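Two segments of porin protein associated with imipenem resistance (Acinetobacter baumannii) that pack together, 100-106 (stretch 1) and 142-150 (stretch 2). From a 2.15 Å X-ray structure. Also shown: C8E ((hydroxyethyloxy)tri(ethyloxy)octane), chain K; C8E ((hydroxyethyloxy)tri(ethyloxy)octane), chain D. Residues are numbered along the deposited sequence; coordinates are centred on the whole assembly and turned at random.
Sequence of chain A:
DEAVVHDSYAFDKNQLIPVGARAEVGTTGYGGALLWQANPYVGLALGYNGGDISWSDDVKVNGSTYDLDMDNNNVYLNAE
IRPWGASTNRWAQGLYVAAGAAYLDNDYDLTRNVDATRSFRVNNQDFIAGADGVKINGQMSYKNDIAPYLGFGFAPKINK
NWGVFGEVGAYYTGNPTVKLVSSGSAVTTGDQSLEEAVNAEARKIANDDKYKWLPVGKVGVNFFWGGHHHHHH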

ATOM      1  N   GLY A 100     -35.469   1.140   2.088  1.00 19.31           N
ATOM      2  CA  GLY A 100     -36.354   0.100   2.578  1.00 21.53           C
ATOM      3  C   GLY A 100     -36.002  -0.369   3.963  1.00 23.84           C
ATOM      4  O   GLY A 100     -35.530   0.408   4.811  1.00 20.90           O
ATOM      5  N   ALA A 101     -36.225  -1.653   4.202  1.00 29.31           N
ATOM      6  CA  ALA A 101     -35.982  -2.199   5.523  1.00 23.31           C
ATOM      7  C   ALA A 101     -35.719  -3.694   5.486  1.00 21.52           C
ATOM      8  O   ALA A 101     -36.018  -4.391   4.507  1.00 20.47           O
ATOM      9  CB  ALA A 101     -37.157  -1.895   6.450  1.00 31.88           C
ATOM     10  N   ALA A 102     -35.186  -4.209   6.576  1.00 20.68           N
ATOM     11  CA  ALA A 102     -34.893  -5.621   6.584  1.00 23.98           C
ATOM     12  C   ALA A 102     -34.976  -6.208   7.963  1.00 30.41           C
ATOM     13  O   ALA A 102     -34.796  -5.507   8.970  1.00 22.28           O
ATOM     14  CB  ALA A 102     -33.531  -5.877   5.972  1.00 20.52           C
ATOM     15  N   TYR A 103     -35.295  -7.499   7.990  1.00 28.00           N
ATOM     16  CA  TYR A 103     -35.044  -8.330   9.139  1.00 23.00           C
ATOM     17  C   TYR A 103     -33.592  -8.753   9.007  1.00 27.22           C
ATOM     18  O   TYR A 103     -33.198  -9.276   7.970  1.00 29.19           O
ATOM     19  CB  TYR A 103     -35.955  -9.563   9.092  1.00 23.87           C
ATOM     20  CG  TYR A 103     -35.602 -10.606  10.110  1.00 33.46           C
ATOM     21  CD1 TYR A 103     -34.661 -11.599   9.830  1.00 32.01           C
ATOM     22  CD2 TYR A 103     -36.202 -10.602  11.365  1.00 29.04           C
ATOM     23  CE1 TYR A 103     -34.335 -12.562  10.779  1.00 31.65           C
ATOM     24  CE2 TYR A 103     -35.890 -11.564  12.310  1.00 30.62           C
ATOM     25  CZ  TYR A 103     -34.956 -12.534  12.018  1.00 35.37           C
ATOM     26  OH  TYR A 103     -34.647 -13.483  12.970  1.00 38.06           O
ATOM     27  N   LEU A 104     -32.800  -8.540  10.054  1.00 22.77           N
ATOM     28  CA  LEU A 104     -31.376  -8.832  10.017  1.00 26.29           C
ATOM     29  C   LEU A 104     -30.983  -9.852  11.080  1.00 30.03           C
ATOM     30  O   LEU A 104     -31.481  -9.809  12.194  1.00 30.79           O
ATOM     31  CB  LEU A 104     -30.579  -7.544  10.261  1.00 28.61           C
ATOM     32  CG  LEU A 104     -30.772  -6.494   9.168  1.00 23.18           C
ATOM     33  CD1 LEU A 104     -30.114  -5.211   9.616  1.00 30.07           C
ATOM     34  CD2 LEU A 104     -30.152  -7.007   7.879  1.00 24.10           C
ATOM     35  N   ASP A 105     -30.073 -10.752  10.730  1.00 30.60           N
ATOM     36  CA  ASP A 105     -29.479 -11.683  11.694  1.00 29.92           C
ATOM     37  C   ASP A 105     -28.125 -12.063  11.127  1.00 36.39           C
ATOM     38  O   ASP A 105     -28.032 -12.896  10.223  1.00 37.42           O
ATOM     39  CB  ASP A 105     -30.371 -12.923  11.905  1.00 25.17           C
ATOM     40  CG  ASP A 105     -29.811 -13.900  12.935  1.00 37.54           C
ATOM     41  OD1 ASP A 105     -28.671 -13.736  13.412  1.00 32.19           O
ATOM     42  OD2 ASP A 105     -30.518 -14.867  13.264  1.00 37.03           O
ATOM     43  N   ASN A 106     -27.078 -11.432  11.649  1.00 31.55           N
ATOM     44  CA  ASN A 106     -25.731 -11.618  11.126  1.00 33.62           C
ATOM     45  C   ASN A 106     -24.728 -11.855  12.253  1.00 37.90           C
ATOM     46  O   ASN A 106     -24.596 -11.032  13.153  1.00 31.66           O
ATOM     47  CB  ASN A 106     -25.311 -10.396  10.301  1.00 33.35           C
ATOM     48  CG  ASN A 106     -26.248 -10.132   9.121  1.00 38.36           C
ATOM     49  OD1 ASN A 106     -26.065 -10.684   8.032  1.00 31.52           O
ATOM     50  ND2 ASN A 106     -27.251  -9.282   9.335  1.00 35.82           N
ATOM     51  N   TYR A 142     -25.329  -8.813  14.676  1.00 33.40           N
ATOM     52  CA  TYR A 142     -26.355  -7.839  14.353  1.00 30.29           C
ATOM     53  C   TYR A 142     -27.683  -8.566  14.251  1.00 38.67           C
ATOM     54  O   TYR A 142     -27.868  -9.417  13.379  1.00 45.01           O
ATOM     55  CB  TYR A 142     -26.038  -7.166  13.019  1.00 25.77           C
ATOM     56  CG  TYR A 142     -24.821  -6.266  13.067  1.00 22.71           C
ATOM     57  CD1 TYR A 142     -23.544  -6.789  12.933  1.00 30.69           C
ATOM     58  CD2 TYR A 142     -24.954  -4.902  13.248  1.00 21.13           C
ATOM     59  CE1 TYR A 142     -22.432  -5.980  12.979  1.00 31.59           C
ATOM     60  CE2 TYR A 142     -23.851  -4.078  13.287  1.00 29.51           C
ATOM     61  CZ  TYR A 142     -22.589  -4.628  13.158  1.00 32.85           C
ATOM     62  OH  TYR A 142     -21.478  -3.826  13.209  1.00 36.30           O
ATOM     63  N   LYS A 143     -28.611  -8.232  15.138  1.00 28.66           N
ATOM     64  CA  LYS A 143     -29.930  -8.833  15.093  1.00 34.59           C
ATOM     65  C   LYS A 143     -30.994  -7.756  15.255  1.00 29.53           C
ATOM     66  O   LYS A 143     -31.010  -7.048  16.254  1.00 26.54           O
ATOM     67  CB  LYS A 143     -30.063  -9.897  16.186  1.00 42.04           C
ATOM     68  CG  LYS A 143     -31.472 -10.423  16.355  1.00 53.99           C
ATOM     69  N   ASN A 144     -31.890  -7.645  14.274  1.00 24.19           N
ATOM     70  CA  ASN A 144     -32.911  -6.602  14.263  1.00 26.14           C
ATOM     71  C   ASN A 144     -34.181  -7.147  13.636  1.00 33.95           C
ATOM     72  O   ASN A 144     -34.133  -7.716  12.541  1.00 24.05           O
ATOM     73  CB  ASN A 144     -32.462  -5.408  13.411  1.00 29.66           C
ATOM     74  CG  ASN A 144     -31.297  -4.642  14.007  1.00 30.33           C
ATOM     75  OD1 ASN A 144     -30.145  -4.898  13.677  1.00 32.47           O
ATOM     76  ND2 ASN A 144     -31.598  -3.655  14.843  1.00 29.79           N
ATOM     77  N   ASP A 145     -35.318  -6.971  14.300  1.00 32.95           N
ATOM     78  CA  ASP A 145     -36.573  -7.436  13.730  1.00 35.72           C
ATOM     79  C   ASP A 145     -36.840  -6.641  12.456  1.00 40.77           C
ATOM     80  O   ASP A 145     -37.275  -7.192  11.434  1.00 31.18           O
ATOM     81  CB  ASP A 145     -37.730  -7.285  14.722  1.00 37.08           C
ATOM     82  CG  ASP A 145     -37.741  -8.383  15.777  1.00 46.44           C
ATOM     83  OD1 ASP A 145     -37.103  -9.430  15.554  1.00 45.75           O
ATOM     84  OD2 ASP A 145     -38.396  -8.201  16.825  1.00 53.84           O
ATOM     85  N   ILE A 146     -36.546  -5.348  12.522  1.00 33.43           N
ATOM     86  CA  ILE A 146     -36.683  -4.467  11.371  1.00 35.87           C
ATOM     87  C   ILE A 146     -35.692  -3.306  11.463  1.00 38.65           C
ATOM     88  O   ILE A 146     -35.675  -2.575  12.448  1.00 46.00           O
ATOM     89  CB  ILE A 146     -38.138  -3.960  11.212  1.00 44.39           C
ATOM     90  CG1 ILE A 146     -38.224  -2.886  10.129  1.00 45.11           C
ATOM     91  CG2 ILE A 146     -38.682  -3.429  12.527  1.00 54.73           C
ATOM     92  CD1 ILE A 146     -39.590  -2.254  10.032  1.00 49.75           C
ATOM     93  N   ALA A 147     -34.834  -3.186  10.454  1.00 28.67           N
ATOM     94  CA  ALA A 147     -33.853  -2.100  10.380  1.00 29.49           C
ATOM     95  C   ALA A 147     -34.024  -1.351   9.064  1.00 30.69           C
ATOM     96  O   ALA A 147     -34.117  -1.970   8.007  1.00 26.43           O
ATOM     97  CB  ALA A 147     -32.439  -2.649  10.476  1.00 21.89           C
ATOM     98  N   PRO A 148     -34.057  -0.014   9.124  1.00 31.60           N
ATOM     99  CA  PRO A 148     -34.165   0.801   7.912  1.00 24.99           C
ATOM    100  C   PRO A 148     -32.885   0.678   7.103  1.00 26.06           C
ATOM    101  O   PRO A 148     -31.807   0.452   7.672  1.00 24.78           O
ATOM    102  CB  PRO A 148     -34.281   2.235   8.455  1.00 32.76           C
ATOM    103  CG  PRO A 148     -34.514   2.103   9.909  1.00 36.35           C
ATOM    104  CD  PRO A 148     -33.906   0.811  10.330  1.00 29.00           C
ATOM    105  N   TYR A 149     -33.012   0.830   5.792  1.00 19.35           N
ATOM    106  CA  TYR A 149     -31.905   0.676   4.872  1.00 18.89           C
ATOM    107  C   TYR A 149     -31.897   1.823   3.873  1.00 24.18           C
ATOM    108  O   TYR A 149     -32.948   2.261   3.423  1.00 24.52           O
ATOM    109  CB  TYR A 149     -32.082  -0.630   4.073  1.00 18.76           C
ATOM    110  CG  TYR A 149     -31.005  -0.851   3.026  1.00 25.03           C
ATOM    111  CD1 TYR A 149     -29.705  -1.214   3.394  1.00 27.86           C
ATOM    112  CD2 TYR A 149     -31.287  -0.723   1.669  1.00 22.44           C
ATOM    113  CE1 TYR A 149     -28.711  -1.428   2.426  1.00 21.63           C
ATOM    114  CE2 TYR A 149     -30.310  -0.944   0.701  1.00 22.68           C
ATOM    115  CZ  TYR A 149     -29.019  -1.282   1.087  1.00 25.99           C
ATOM    116  OH  TYR A 149     -28.046  -1.497   0.129  1.00 23.10           O
ATOM    117  N   LEU A 150     -30.707   2.287   3.515  1.00 24.78           N
ATOM    118  CA  LEU A 150     -30.539   3.251   2.437  1.00 18.40           C
ATOM    119  C   LEU A 150     -29.337   2.790   1.645  1.00 29.66           C
ATOM    120  O   LEU A 150     -28.325   2.405   2.222  1.00 22.95           O
ATOM    121  CB  LEU A 150     -30.287   4.673   2.980  1.00 18.71           C
ATOM    122  CG  LEU A 150     -29.962   5.720   1.910  1.00 24.49           C
ATOM    123  CD1 LEU A 150     -31.179   5.955   1.009  1.00 28.28           C
ATOM    124  CD2 LEU A 150     -29.423   7.070   2.479  1.00 21.02           C
TER
HETATM  125  C8  C8E K 310     -32.379   5.395   7.548  1.00 56.01           C
HETATM  126  O9  C8E K 310     -32.217   6.138   8.756  1.00 61.88           O
HETATM  127  C10 C8E K 310     -33.312   5.972   9.643  1.00 62.70           C
HETATM  128  C11 C8E K 310     -33.082   6.795  10.906  1.00 70.35           C
HETATM  129  O12 C8E K 310     -34.336   7.096  11.494  1.00 73.80           O
HETATM  130  C13 C8E K 310     -34.815   6.034  12.304  1.00 74.54           C
HETATM  131  O15 C8E K 310     -35.894   3.245  13.408  1.00 54.22           O
HETATM  132  C16 C8E K 310     -35.745   1.868  13.719  1.00 49.43           C
HETATM  133  C17 C8E K 310     -34.251   1.568  13.707  1.00 49.86           C
HETATM  134  O18 C8E K 310     -33.983   0.395  14.446  1.00 53.14           O
HETATM  135  C19 C8E K 310     -32.623   0.340  14.828  1.00 55.68           C
HETATM  136  C20 C8E K 310     -32.409   1.190  16.080  1.00 58.23           C
HETATM  137  O21 C8E K 310     -31.723   0.460  17.079  1.00 66.65           O
HETATM  138  C1  C8E D 303     -18.717  -3.862  -5.462  1.00 61.88           C
HETATM  139  C2  C8E D 303     -19.641  -3.197  -4.448  1.00 60.29           C
HETATM  140  C3  C8E D 303     -18.947  -3.095  -3.095  1.00 64.96           C
HETATM  141  C5  C8E D 303     -19.083  -2.436   1.390  1.00 50.34           C
HETATM  142  C6  C8E D 303     -18.972  -2.115   2.876  1.00 53.09           C
HETATM  143  C7  C8E D 303     -17.969  -3.020   3.590  1.00 62.95           C
HETATM  144  C8  C8E D 303     -18.602  -4.279   4.179  1.00 68.76           C
HETATM  145  O9  C8E D 303     -18.195  -4.484   5.520  1.00 71.02           O
HETATM  146  C10 C8E D 303     -19.050  -5.386   6.198  1.00 72.05           C
HETATM  147  C11 C8E D 303     -18.437  -5.866   7.513  1.00 71.97           C
HETATM  148  O12 C8E D 303     -18.940  -5.097   8.584  1.00 71.85           O
HETATM  149  C13 C8E D 303     -18.978  -5.773   9.823  1.00 63.96           C
HETATM  150  C14 C8E D 303     -19.602  -4.818  10.831  1.00 60.23           C
HETATM  151  O15 C8E D 303     -19.447  -3.519  10.298  1.00 67.67           O
HETATM  152  C16 C8E D 303     -18.844  -2.588  11.172  1.00 63.18           C
HETATM  153  C17 C8E D 303     -19.163  -1.177  10.695  1.00 54.62           C
HETATM  154  O18 C8E D 303     -17.958  -0.504  10.414  1.00 54.61           O

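This is an antiparallel beta pairing held chiefly by backbone hydrogen bonds, interrupted by one bulge, with two small apolar side-chain contacts. Four residue pairs each close a two-bond ring. Gly 100 N donates to Tyr 149 O at 3.1 Å and Tyr 149 N to Gly 100 O at 2.7 Å; Ala 102 N donates to Ala 147 O at 2.9 Å and Ala 147 N to Ala 102 O at 2.8 Å. Beyond the bulge, Leu 104 N donates to Asn 144 O at 2.9 Å and Asn 144 N to Leu 104 O at 3.0 Å, while Asn 106 N to Tyr 142 O and Tyr 142 N to Asn 106 O are both 2.8 Å.

Pro 148, which has no amide hydrogen to give, sits opposite Ala 101 in a non-hydrogen-bonded pair, so its ring costs the ladder nothing. Between Ala 102 and Leu 104 the register slips by one: Asp 145 and Ile 146 turn a corner opposite Tyr 103, whose CA lies 3.4 Å from Asp 145 O in a CA-H...O contact.

Side chains of the paired residues alternate between the faces, except at the bulge, where Tyr 103 points sideways and Asp 145 and Ile 146 away. Leu 104 CD1 reaches diagonally to Ala 147 CB, 3.6 Å away, on the face shared with Asn 144 and Tyr 142. Ala 101 CB meets Ile 146 CG1 at 4.0 Å, an apolar contact of a methyl with the side chain at the corner. C8E (chain K) C17 lies 3.5 Å from Pro 148 CD.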